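Local structure of cell division control protein 4 (3V7D) at residues L30-I35 and I101-Y106; V185-I190 and K218-G223; K363-A368 and N380-K385. The protein recognises phosphorylated target proteins such as the CDK inhibitor SIC1 as the substrate-binding F-box subunit of an SCF E3 ubiquitin ligase that marks them for proteasomal degradation. The protein carries 1 engineered substitution. All coordinates share one frame; numbering follows the deposited sequence.

Contact 1: residues L30-I35 and I101-Y106; sequences LQFEDI and ILKNWY
Lys103 alone carries the contact from the side of residues 101-106, sending its ammonium group across to Phe32 and Glu33 at the start of helix 32-39. Just before it, Ile101 and Leu102 pack on Lys444 and Arg420 in loops of the propeller. At Lys103 the backbones stay far apart, its CA lying 13.0 Å from the CA of Glu33, and the side chain has to span the gap. It runs extended through its middle bonds and turns only at the last torsion (chi4 50°), which brings NZ to the edge of the Phe32 ring, near the ring plane and 3.9 Å from CZ. The same NZ lies 4.2 Å from Glu33 OE2, beyond salt-bridge range. Glu33 bends at chi2 (101°), which folds its carboxylate back over one face of Phe32, with CD 3.4 Å above the ring plane and offset toward the rim. The aromatic group is thus bordered by an acid on a face and by a base at the edge, while Phe95 meets it edge-to-face. Further along, Asn104 ND2, Trp105 NE1 and Tyr106 OH are hydrogen-bonded to the backbone oxygens of Phe463, Gly443 and Asn404, and Trp105 also stacks on Phe463. The end of helix 87-106 is thereby anchored to the WD40 propeller, while residues 30-35 belong to the F-box. An ammonium at the ring edge makes no cation-pi contact, the edge being slightly positive, so the pairing probably rests on a loose attraction between Lys103 and Glu33 at the surface, where water can weaken it.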
loop_
_atom_site.group_PDB
_atom_site.type_symbol
_atom_site.label_atom_id
_atom_site.label_comp_id
_atom_site.label_asym_id
_atom_site.label_seq_id
_atom_site.Cartn_x
_atom_site.Cartn_y
_atom_site.Cartn_z
ATOM N N LEU B 30 6.819 -21.183 2.429
ATOM C CA LEU B 30 7.318 -21.203 1.061
ATOM C C LEU B 30 7.173 -19.852 0.368
ATOM O O LEU B 30 6.302 -19.051 0.712
ATOM C CB LEU B 30 6.611 -22.290 0.251
ATOM C CG LEU B 30 7.022 -23.727 0.582
ATOM C CD1 LEU B 30 6.105 -24.727 -0.092
ATOM C CD2 LEU B 30 8.463 -23.961 0.161
ATOM N N GLN B 31 8.042 -19.603 -0.605
ATOM C CA GLN B 31 7.905 -18.442 -1.472
ATOM C C GLN B 31 6.802 -18.727 -2.477
ATOM O O GLN B 31 6.453 -19.885 -2.707
ATOM C CB GLN B 31 9.214 -18.162 -2.204
ATOM C CG GLN B 31 10.364 -17.797 -1.294
ATOM C CD GLN B 31 11.692 -17.819 -2.022
ATOM O OE1 GLN B 31 11.795 -18.344 -3.131
ATOM N NE2 GLN B 31 12.717 -17.249 -1.399
ATOM N N PHE B 32 6.262 -17.678 -3.087
ATOM C CA PHE B 32 5.112 -17.836 -3.970
ATOM C C PHE B 32 5.407 -18.750 -5.156
ATOM O O PHE B 32 4.512 -19.434 -5.655
ATOM C CB PHE B 32 4.588 -16.472 -4.442
ATOM C CG PHE B 32 5.350 -15.884 -5.608
ATOM C CD1 PHE B 32 4.980 -16.168 -6.915
ATOM C CD2 PHE B 32 6.413 -15.029 -5.393
ATOM C CE1 PHE B 32 5.672 -15.621 -7.980
ATOM C CE2 PHE B 32 7.103 -14.479 -6.449
ATOM C CZ PHE B 32 6.733 -14.775 -7.745
ATOM N N GLU B 33 6.660 -18.761 -5.605
ATOM C CA GLU B 33 7.046 -19.602 -6.733
ATOM C C GLU B 33 6.821 -21.075 -6.413
ATOM O O GLU B 33 6.339 -21.840 -7.247
ATOM C CB GLU B 33 8.510 -19.369 -7.115
ATOM C CG GLU B 33 8.770 -18.057 -7.838
ATOM C CD GLU B 33 9.352 -16.988 -6.932
ATOM O OE1 GLU B 33 9.186 -17.094 -5.696
ATOM O OE2 GLU B 33 9.981 -16.045 -7.460
ATOM N N ASP B 34 7.168 -21.461 -5.193
ATOM C CA ASP B 34 7.048 -22.848 -4.774
ATOM C C ASP B 34 5.581 -23.215 -4.603
ATOM O O ASP B 34 5.167 -24.325 -4.927
ATOM C CB ASP B 34 7.835 -23.072 -3.483
ATOM C CG ASP B 34 9.318 -22.804 -3.661
ATOM O OD1 ASP B 34 9.867 -23.230 -4.702
ATOM O OD2 ASP B 34 9.927 -22.161 -2.778
ATOM N N ILE B 35 4.797 -22.265 -4.114
ATOM C CA ILE B 35 3.363 -22.463 -3.975
ATOM C C ILE B 35 2.704 -22.662 -5.342
ATOM O O ILE B 35 1.840 -23.527 -5.502
ATOM C CB ILE B 35 2.715 -21.295 -3.207
ATOM C CG1 ILE B 35 3.222 -21.289 -1.761
ATOM C CG2 ILE B 35 1.199 -21.401 -3.239
ATOM C CD1 ILE B 35 2.640 -20.185 -0.906
ATOM N N ILE B 101 3.442 -7.534 -12.485
ATOM C CA ILE B 101 3.614 -6.105 -12.702
ATOM C C ILE B 101 4.808 -5.552 -11.921
ATOM O O ILE B 101 5.624 -4.806 -12.468
ATOM C CB ILE B 101 2.323 -5.341 -12.338
ATOM C CG1 ILE B 101 1.226 -5.682 -13.349
ATOM C CG2 ILE B 101 2.569 -3.832 -12.274
ATOM C CD1 ILE B 101 -0.127 -5.105 -13.011
ATOM N N LEU B 102 4.919 -5.937 -10.651
ATOM C CA LEU B 102 6.001 -5.448 -9.801
ATOM C C LEU B 102 7.363 -5.857 -10.346
ATOM O O LEU B 102 8.304 -5.062 -10.347
ATOM C CB LEU B 102 5.839 -5.937 -8.359
ATOM C CG LEU B 102 6.905 -5.428 -7.377
ATOM C CD1 LEU B 102 6.888 -3.901 -7.307
ATOM C CD2 LEU B 102 6.725 -6.027 -5.987
ATOM N N LYS B 103 7.464 -7.097 -10.812
ATOM C CA LYS B 103 8.717 -7.594 -11.378
ATOM C C LYS B 103 9.150 -6.767 -12.581
ATOM O O LYS B 103 10.340 -6.518 -12.767
ATOM C CB LYS B 103 8.610 -9.073 -11.748
ATOM C CG LYS B 103 9.001 -10.012 -10.615
ATOM C CD LYS B 103 8.771 -11.469 -10.984
ATOM C CE LYS B 103 9.594 -12.397 -10.101
ATOM N NZ LYS B 103 9.428 -12.095 -8.653
ATOM N N ASN B 104 8.186 -6.336 -13.390
ATOM C CA ASN B 104 8.485 -5.455 -14.515
ATOM C C ASN B 104 9.029 -4.102 -14.050
ATOM O O ASN B 104 10.053 -3.649 -14.547
ATOM C CB ASN B 104 7.255 -5.270 -15.407
ATOM C CG ASN B 104 6.851 -6.550 -16.110
ATOM O OD1 ASN B 104 7.665 -7.458 -16.292
ATOM N ND2 ASN B 104 5.593 -6.626 -16.520
ATOM N N TRP B 105 8.348 -3.478 -13.088
ATOM C CA TRP B 105 8.818 -2.239 -12.474
ATOM C C TRP B 105 10.247 -2.370 -11.936
ATOM O O TRP B 105 11.034 -1.429 -12.015
ATOM C CB TRP B 105 7.905 -1.836 -11.308
ATOM C CG TRP B 105 6.679 -1.057 -11.672
ATOM C CD1 TRP B 105 5.451 -1.560 -11.995
ATOM C CD2 TRP B 105 6.550 0.372 -11.715
ATOM N NE1 TRP B 105 4.569 -0.533 -12.247
ATOM C CE2 TRP B 105 5.221 0.663 -12.084
ATOM C CE3 TRP B 105 7.435 1.434 -11.487
ATOM C CZ2 TRP B 105 4.754 1.970 -12.230
ATOM C CZ3 TRP B 105 6.969 2.732 -11.633
ATOM C CH2 TRP B 105 5.640 2.987 -11.998
ATOM N N TYR B 106 10.563 -3.535 -11.376
ATOM C CA TYR B 106 11.857 -3.772 -10.737
ATOM C C TYR B 106 12.941 -4.235 -11.712
ATOM O O TYR B 106 14.128 -4.175 -11.399
ATOM C CB TYR B 106 11.719 -4.820 -9.627
ATOM C CG TYR B 106 11.211 -4.297 -8.297
ATOM C CD1 TYR B 106 10.985 -2.942 -8.093
ATOM C CD2 TYR B 106 10.974 -5.167 -7.236
ATOM C CE1 TYR B 106 10.532 -2.470 -6.875
ATOM C CE2 TYR B 106 10.518 -4.703 -6.015
ATOM C CZ TYR B 106 10.301 -3.354 -5.841
ATOM O OH TYR B 106 9.850 -2.888 -4.628
#

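Contact 2: residues V185-I190 and K218-G223; sequences VRVWDI and KYIVTG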
loop_
_atom_site.group_PDB
_atom_site.type_symbol
_atom_site.label_atom_id
_atom_site.label_comp_id
_atom_site.label_asym_id
_atom_site.label_seq_id
_atom_site.Cartn_x
_atom_site.Cartn_y
_atom_site.Cartn_z
ATOM N N VAL B 185 -15.190 28.015 -7.651
ATOM C CA VAL B 185 -15.073 26.579 -7.471
ATOM C C VAL B 185 -16.068 25.938 -8.428
ATOM O O VAL B 185 -17.254 26.267 -8.408
ATOM C CB VAL B 185 -15.414 26.165 -6.032
ATOM C CG1 VAL B 185 -15.299 24.662 -5.872
ATOM C CG2 VAL B 185 -14.510 26.886 -5.040
ATOM N N ARG B 186 -15.589 25.039 -9.280
ATOM C CA ARG B 186 -16.451 24.447 -10.294
ATOM C C ARG B 186 -16.583 22.932 -10.167
ATOM O O ARG B 186 -15.606 22.228 -9.909
ATOM C CB ARG B 186 -15.965 24.820 -11.694
ATOM C CG ARG B 186 -16.437 26.185 -12.174
ATOM C CD ARG B 186 -15.883 26.484 -13.556
ATOM N NE ARG B 186 -16.561 27.600 -14.210
ATOM C CZ ARG B 186 -16.243 28.877 -14.027
ATOM N NH1 ARG B 186 -15.261 29.207 -13.201
ATOM N NH2 ARG B 186 -16.911 29.825 -14.669
ATOM N N VAL B 187 -17.805 22.446 -10.343
ATOM C CA VAL B 187 -18.083 21.018 -10.346
ATOM C C VAL B 187 -18.336 20.585 -11.784
ATOM O O VAL B 187 -19.083 21.242 -12.508
ATOM C CB VAL B 187 -19.325 20.687 -9.498
ATOM C CG1 VAL B 187 -19.599 19.188 -9.508
ATOM C CG2 VAL B 187 -19.148 21.198 -8.074
ATOM N N TRP B 188 -17.711 19.488 -12.198
ATOM C CA TRP B 188 -17.821 19.031 -13.576
ATOM C C TRP B 188 -18.321 17.594 -13.655
ATOM O O TRP B 188 -18.059 16.782 -12.767
ATOM C CB TRP B 188 -16.465 19.119 -14.281
ATOM C CG TRP B 188 -15.769 20.441 -14.153
ATOM C CD1 TRP B 188 -15.109 20.915 -13.060
ATOM C CD2 TRP B 188 -15.637 21.445 -15.169
ATOM N NE1 TRP B 188 -14.584 22.157 -13.324
ATOM C CE2 TRP B 188 -14.894 22.506 -14.614
ATOM C CE3 TRP B 188 -16.081 21.553 -16.490
ATOM C CZ2 TRP B 188 -14.585 23.657 -15.332
ATOM C CZ3 TRP B 188 -15.773 22.700 -17.202
ATOM C CH2 TRP B 188 -15.031 23.735 -16.622
ATOM N N ASP B 189 -19.041 17.289 -14.729
ATOM C CA ASP B 189 -19.429 15.920 -15.031
ATOM C C ASP B 189 -18.745 15.518 -16.332
ATOM O O ASP B 189 -19.079 16.031 -17.401
ATOM C CB ASP B 189 -20.951 15.808 -15.171
ATOM C CG ASP B 189 -21.427 14.368 -15.338
ATOM O OD1 ASP B 189 -20.865 13.625 -16.173
ATOM O OD2 ASP B 189 -22.377 13.976 -14.629
ATOM N N ILE B 190 -17.790 14.598 -16.237
ATOM C CA ILE B 190 -17.038 14.150 -17.407
ATOM C C ILE B 190 -17.941 13.519 -18.467
ATOM O O ILE B 190 -17.794 13.782 -19.661
ATOM C CB ILE B 190 -15.930 13.153 -17.013
ATOM C CG1 ILE B 190 -14.858 13.859 -16.185
ATOM C CG2 ILE B 190 -15.290 12.538 -18.246
ATOM C CD1 ILE B 190 -13.735 12.951 -15.731
ATOM N N LYS B 218 -20.723 13.880 0.876
ATOM C CA LYS B 218 -19.455 14.450 0.430
ATOM C C LYS B 218 -19.447 15.975 0.523
ATOM O O LYS B 218 -20.401 16.644 0.118
ATOM C CB LYS B 218 -19.114 13.982 -0.987
ATOM C CG LYS B 218 -18.876 12.479 -1.101
ATOM C CD LYS B 218 -18.151 12.129 -2.392
ATOM C CE LYS B 218 -17.890 10.635 -2.504
ATOM N NZ LYS B 218 -16.857 10.325 -3.539
ATOM N N TYR B 219 -18.365 16.511 1.080
ATOM C CA TYR B 219 -18.184 17.950 1.212
ATOM C C TYR B 219 -16.944 18.406 0.449
ATOM O O TYR B 219 -15.939 17.696 0.400
ATOM C CB TYR B 219 -18.034 18.344 2.685
ATOM C CG TYR B 219 -19.230 18.020 3.556
ATOM C CD1 TYR B 219 -19.363 16.771 4.149
ATOM C CD2 TYR B 219 -20.220 18.970 3.796
ATOM C CE1 TYR B 219 -20.450 16.470 4.947
ATOM C CE2 TYR B 219 -21.312 18.678 4.595
ATOM C CZ TYR B 219 -21.422 17.427 5.168
ATOM O OH TYR B 219 -22.503 17.124 5.965
ATOM N N ILE B 220 -17.014 19.593 -0.138
ATOM C CA ILE B 220 -15.840 20.206 -0.743
ATOM C C ILE B 220 -15.258 21.240 0.214
ATOM O O ILE B 220 -15.992 22.036 0.797
ATOM C CB ILE B 220 -16.189 20.910 -2.062
ATOM C CG1 ILE B 220 -16.992 19.983 -2.973
ATOM C CG2 ILE B 220 -14.928 21.391 -2.757
ATOM C CD1 ILE B 220 -17.520 20.675 -4.213
ATOM N N VAL B 221 -13.941 21.220 0.379
ATOM C CA VAL B 221 -13.247 22.201 1.205
ATOM C C VAL B 221 -12.186 22.893 0.363
ATOM O O VAL B 221 -11.297 22.237 -0.178
ATOM C CB VAL B 221 -12.566 21.537 2.414
ATOM C CG1 VAL B 221 -12.050 22.595 3.381
ATOM C CG2 VAL B 221 -13.532 20.600 3.114
ATOM N N THR B 222 -12.275 24.214 0.249
ATOM C CA THR B 222 -11.388 24.954 -0.644
ATOM C C THR B 222 -10.592 26.031 0.080
ATOM O O THR B 222 -11.163 26.922 0.705
ATOM C CB THR B 222 -12.171 25.607 -1.810
ATOM O OG1 THR B 222 -13.153 26.513 -1.287
ATOM C CG2 THR B 222 -12.864 24.545 -2.648
ATOM N N GLY B 223 -9.269 25.947 -0.017
ATOM C CA GLY B 223 -8.394 26.958 0.549
ATOM C C GLY B 223 -8.061 28.020 -0.484
ATOM O O GLY B 223 -7.887 27.717 -1.665
#
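Val185 and Thr222 reach toward each other tip to tip, methyl against methyl, from strands in adjoining blades of the WD40 propeller. Val185 CG2 stands 3.7 Å from Thr222 CG2, and the second branch, Val185 CG1, flanks the same methyl at 4.0 Å, so that the threonine methyl is touched by both arms of the valine. Which end of Thr222 faces the neighbour follows from its first torsion: with OG1 set between the backbone N and the carbonyl carbon (chi1 60°), CG2 swings beside the backbone N and into the interface. Its hydroxyl is engaged within its own blade, hydrogen-bonded to His202 and Trp232. This is the His-Ser/Thr-Trp part of the structural tetrad familiar from WD repeats, and here its threonine shows a methyl to the next blade. Two residues further along the first strand and two back on the second, Val187 meets Ile220 more loosely, its CG2 lying 4.2 Å from Ile220 CD1. The strands themselves do not pair; the CA atoms of Val185 and Thr222 are 7.9 Å apart, as suits sheets laid face against face rather than edge to edge. Strand 185-189, in WD 2, is instead hydrogen-bonded through its backbone to 175-180 and 194-199, and the Val185 side chain also rests on Val177. Since all four touching residues are buried and meet through carbon, the two blades adhere here by dispersion and exclusion of water, while the polar side-chain atom among them, Thr222 OG1, has its bonding satisfied by His202 and Trp232.

Contact 3: residues K363-A368 and N380-K385; sequences KFLVSA and NDYSRK
Phe364 and Lys385 cross at about a right angle, the ring meeting the lysine at the root of its chain. Phe364 CE1 lies 3.7 Å from Lys385 CB, and Phe364 CD1 is 4.0 Å from Lys385 CG, so two neighbouring ring carbons rest on the first two methylenes. Bends at chi2 and chi3 (-55° and -69°) then carry the ammonium end away from the contact. Beside this pair, Leu365 reaches Tyr382 obliquely, its CD2 4.0 Å from CE1 of the phenol ring.

In the next shell, the Phe364 ring is covered on one face by Lys363, whose CG sits 3.5 Å above the ring centre, and Phe386 meets it edge-to-face. Replacing Phe364 by an alanine would probably leave the methylenes of Lys363 and Lys385 without the ring between them, deprive Phe386 of its aromatic partner and let both lysine chains turn more freely. Tyr382 is placed by the turn it sits in. An Asx turn spans it, Asp381 OD1 accepting from Ser383 N at 3.1 Å and an N-H...O angle of 164°, on the anti side of the carboxylate and somewhat out of its plane. Arg324 bonds to Tyr382 OH and to Asn380 O, and Ile336, on strand 334-338 of the adjoining blade (WD 5), packs on both Leu365 and Tyr382.

Strand 373-378 lies between strands 364-369 and 384-389 in this four-stranded blade of the WD40 propeller, so these side chains reach past it from one strand to the loop and start of the other. The contact implies a division of labour: carbon-to-carbon packing joins the buried Phe364, Leu365 and Tyr382 to one another's strands and to the lysine methylenes at the rim, the Asp381 carboxylate braces the turn, and Arg324 satisfies the hydroxyl of the buried tyrosine.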
loop_
_atom_site.group_PDB
_atom_site.type_symbol
_atom_site.label_atom_id
_atom_site.label_comp_id
_atom_site.label_asym_id
_atom_site.label_seq_id
_atom_site.Cartn_x
_atom_site.Cartn_y
_atom_site.Cartn_z
ATOM N N LYS B 363 3.529 2.331 4.794
ATOM C CA LYS B 363 4.704 2.197 5.653
ATOM C C LYS B 363 5.678 3.382 5.628
ATOM O O LYS B 363 6.532 3.500 6.508
ATOM C CB LYS B 363 5.442 0.884 5.364
ATOM C CG LYS B 363 6.161 0.841 4.044
ATOM C CD LYS B 363 6.696 -0.561 3.747
ATOM C CE LYS B 363 7.845 -0.947 4.673
ATOM N NZ LYS B 363 8.542 -2.188 4.229
ATOM N N PHE B 364 5.548 4.264 4.642
ATOM C CA PHE B 364 6.489 5.378 4.510
ATOM C C PHE B 364 5.818 6.750 4.524
ATOM O O PHE B 364 4.849 6.980 3.800
ATOM C CB PHE B 364 7.281 5.272 3.202
ATOM C CG PHE B 364 8.101 4.028 3.071
ATOM C CD1 PHE B 364 9.043 3.694 4.030
ATOM C CD2 PHE B 364 7.964 3.214 1.957
ATOM C CE1 PHE B 364 9.818 2.550 3.893
ATOM C CE2 PHE B 364 8.730 2.073 1.810
ATOM C CZ PHE B 364 9.661 1.739 2.784
ATOM N N LEU B 365 6.337 7.662 5.338
ATOM C CA LEU B 365 6.110 9.086 5.106
ATOM C C LEU B 365 7.246 9.529 4.205
ATOM O O LEU B 365 8.411 9.254 4.495
ATOM C CB LEU B 365 6.139 9.887 6.410
ATOM C CG LEU B 365 6.112 11.415 6.246
ATOM C CD1 LEU B 365 4.795 11.894 5.637
ATOM C CD2 LEU B 365 6.380 12.129 7.570
ATOM N N VAL B 366 6.921 10.185 3.098
ATOM C CA VAL B 366 7.959 10.614 2.163
ATOM C C VAL B 366 7.922 12.121 1.943
ATOM O O VAL B 366 6.856 12.706 1.758
ATOM C CB VAL B 366 7.849 9.886 0.808
ATOM C CG1 VAL B 366 9.078 10.173 -0.054
ATOM C CG2 VAL B 366 7.693 8.389 1.021
ATOM N N SER B 367 9.097 12.742 1.963
ATOM C CA SER B 367 9.203 14.187 1.815
ATOM C C SER B 367 10.264 14.560 0.786
ATOM O O SER B 367 11.281 13.870 0.635
ATOM C CB SER B 367 9.541 14.832 3.155
ATOM O OG SER B 367 10.777 14.328 3.647
ATOM N N ALA B 368 10.018 15.659 0.084
ATOM C CA ALA B 368 10.904 16.105 -0.985
ATOM C C ALA B 368 11.101 17.612 -0.889
ATOM O O ALA B 368 10.163 18.348 -0.584
ATOM C CB ALA B 368 10.328 15.719 -2.341
ATOM N N ASN B 380 5.184 5.156 11.012
ATOM C CA ASN B 380 4.715 5.049 12.390
ATOM C C ASN B 380 5.642 5.696 13.418
ATOM O O ASN B 380 5.175 6.445 14.278
ATOM C CB ASN B 380 4.427 3.594 12.765
ATOM C CG ASN B 380 3.671 3.473 14.077
ATOM O OD1 ASN B 380 2.864 4.335 14.426
ATOM N ND2 ASN B 380 3.936 2.401 14.816
ATOM N N ASP B 381 6.943 5.416 13.336
ATOM C CA ASP B 381 7.899 5.985 14.293
ATOM C C ASP B 381 8.896 6.981 13.685
ATOM O O ASP B 381 9.748 7.521 14.389
ATOM C CB ASP B 381 8.628 4.887 15.089
ATOM C CG ASP B 381 9.460 3.957 14.208
ATOM O OD1 ASP B 381 9.973 4.391 13.154
ATOM O OD2 ASP B 381 9.612 2.777 14.584
ATOM N N TYR B 382 8.793 7.201 12.377
ATOM C CA TYR B 382 9.577 8.224 11.675
ATOM C C TYR B 382 11.091 8.035 11.730
ATOM O O TYR B 382 11.849 8.992 11.552
ATOM C CB TYR B 382 9.167 9.630 12.128
ATOM C CG TYR B 382 7.670 9.791 12.138
ATOM C CD1 TYR B 382 6.961 9.954 10.952
ATOM C CD2 TYR B 382 6.956 9.738 13.327
ATOM C CE1 TYR B 382 5.582 10.083 10.959
ATOM C CE2 TYR B 382 5.582 9.861 13.341
ATOM C CZ TYR B 382 4.901 10.033 12.157
ATOM O OH TYR B 382 3.532 10.153 12.178
ATOM N N SER B 383 11.525 6.799 11.960
ATOM C CA SER B 383 12.927 6.457 11.793
ATOM C C SER B 383 13.268 6.553 10.308
ATOM O O SER B 383 12.389 6.435 9.451
ATOM C CB SER B 383 13.225 5.050 12.328
ATOM O OG SER B 383 12.581 4.049 11.553
ATOM N N ARG B 384 14.542 6.769 10.009
ATOM C CA ARG B 384 14.983 6.990 8.638
ATOM C C ARG B 384 15.016 5.694 7.834
ATOM O O ARG B 384 15.698 4.741 8.208
ATOM C CB ARG B 384 16.361 7.656 8.639
ATOM C CG ARG B 384 16.340 9.068 9.207
ATOM C CD ARG B 384 17.741 9.667 9.313
ATOM N NE ARG B 384 17.702 11.015 9.879
ATOM C CZ ARG B 384 17.713 12.132 9.156
ATOM N NH1 ARG B 384 17.775 12.067 7.831
ATOM N NH2 ARG B 384 17.670 13.315 9.756
ATOM N N LYS B 385 14.278 5.658 6.728
ATOM C CA LYS B 385 14.197 4.439 5.925
ATOM C C LYS B 385 14.977 4.555 4.626
ATOM O O LYS B 385 15.646 3.612 4.219
ATOM C CB LYS B 385 12.742 4.073 5.631
ATOM C CG LYS B 385 11.872 4.010 6.867
ATOM C CD LYS B 385 12.445 3.058 7.899
ATOM C CE LYS B 385 12.348 1.621 7.439
ATOM N NZ LYS B 385 12.561 0.684 8.582
#

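Overall arrangement
The three contacts share no strand or helix. Contacts 2 and 3 are buried in the WD40 propeller, on opposite sides of the chain's centre, and both rest on carbon packing; contact 2 joins neighbouring blades face to face, whereas contact 3 ties a strand to the turn and the start of another strand within one blade. Contact 1 is a surface contact between the F-box and the helix leading to the propeller, and its chemistry is that of charges at a ring, loosely spaced and near solvent. It lies about 8 Å from contact 3 at the nearest atoms but about 22 Å from contact 2. The two propeller contacts are thus apolar, although Lys385 brings contact 3 to the surface.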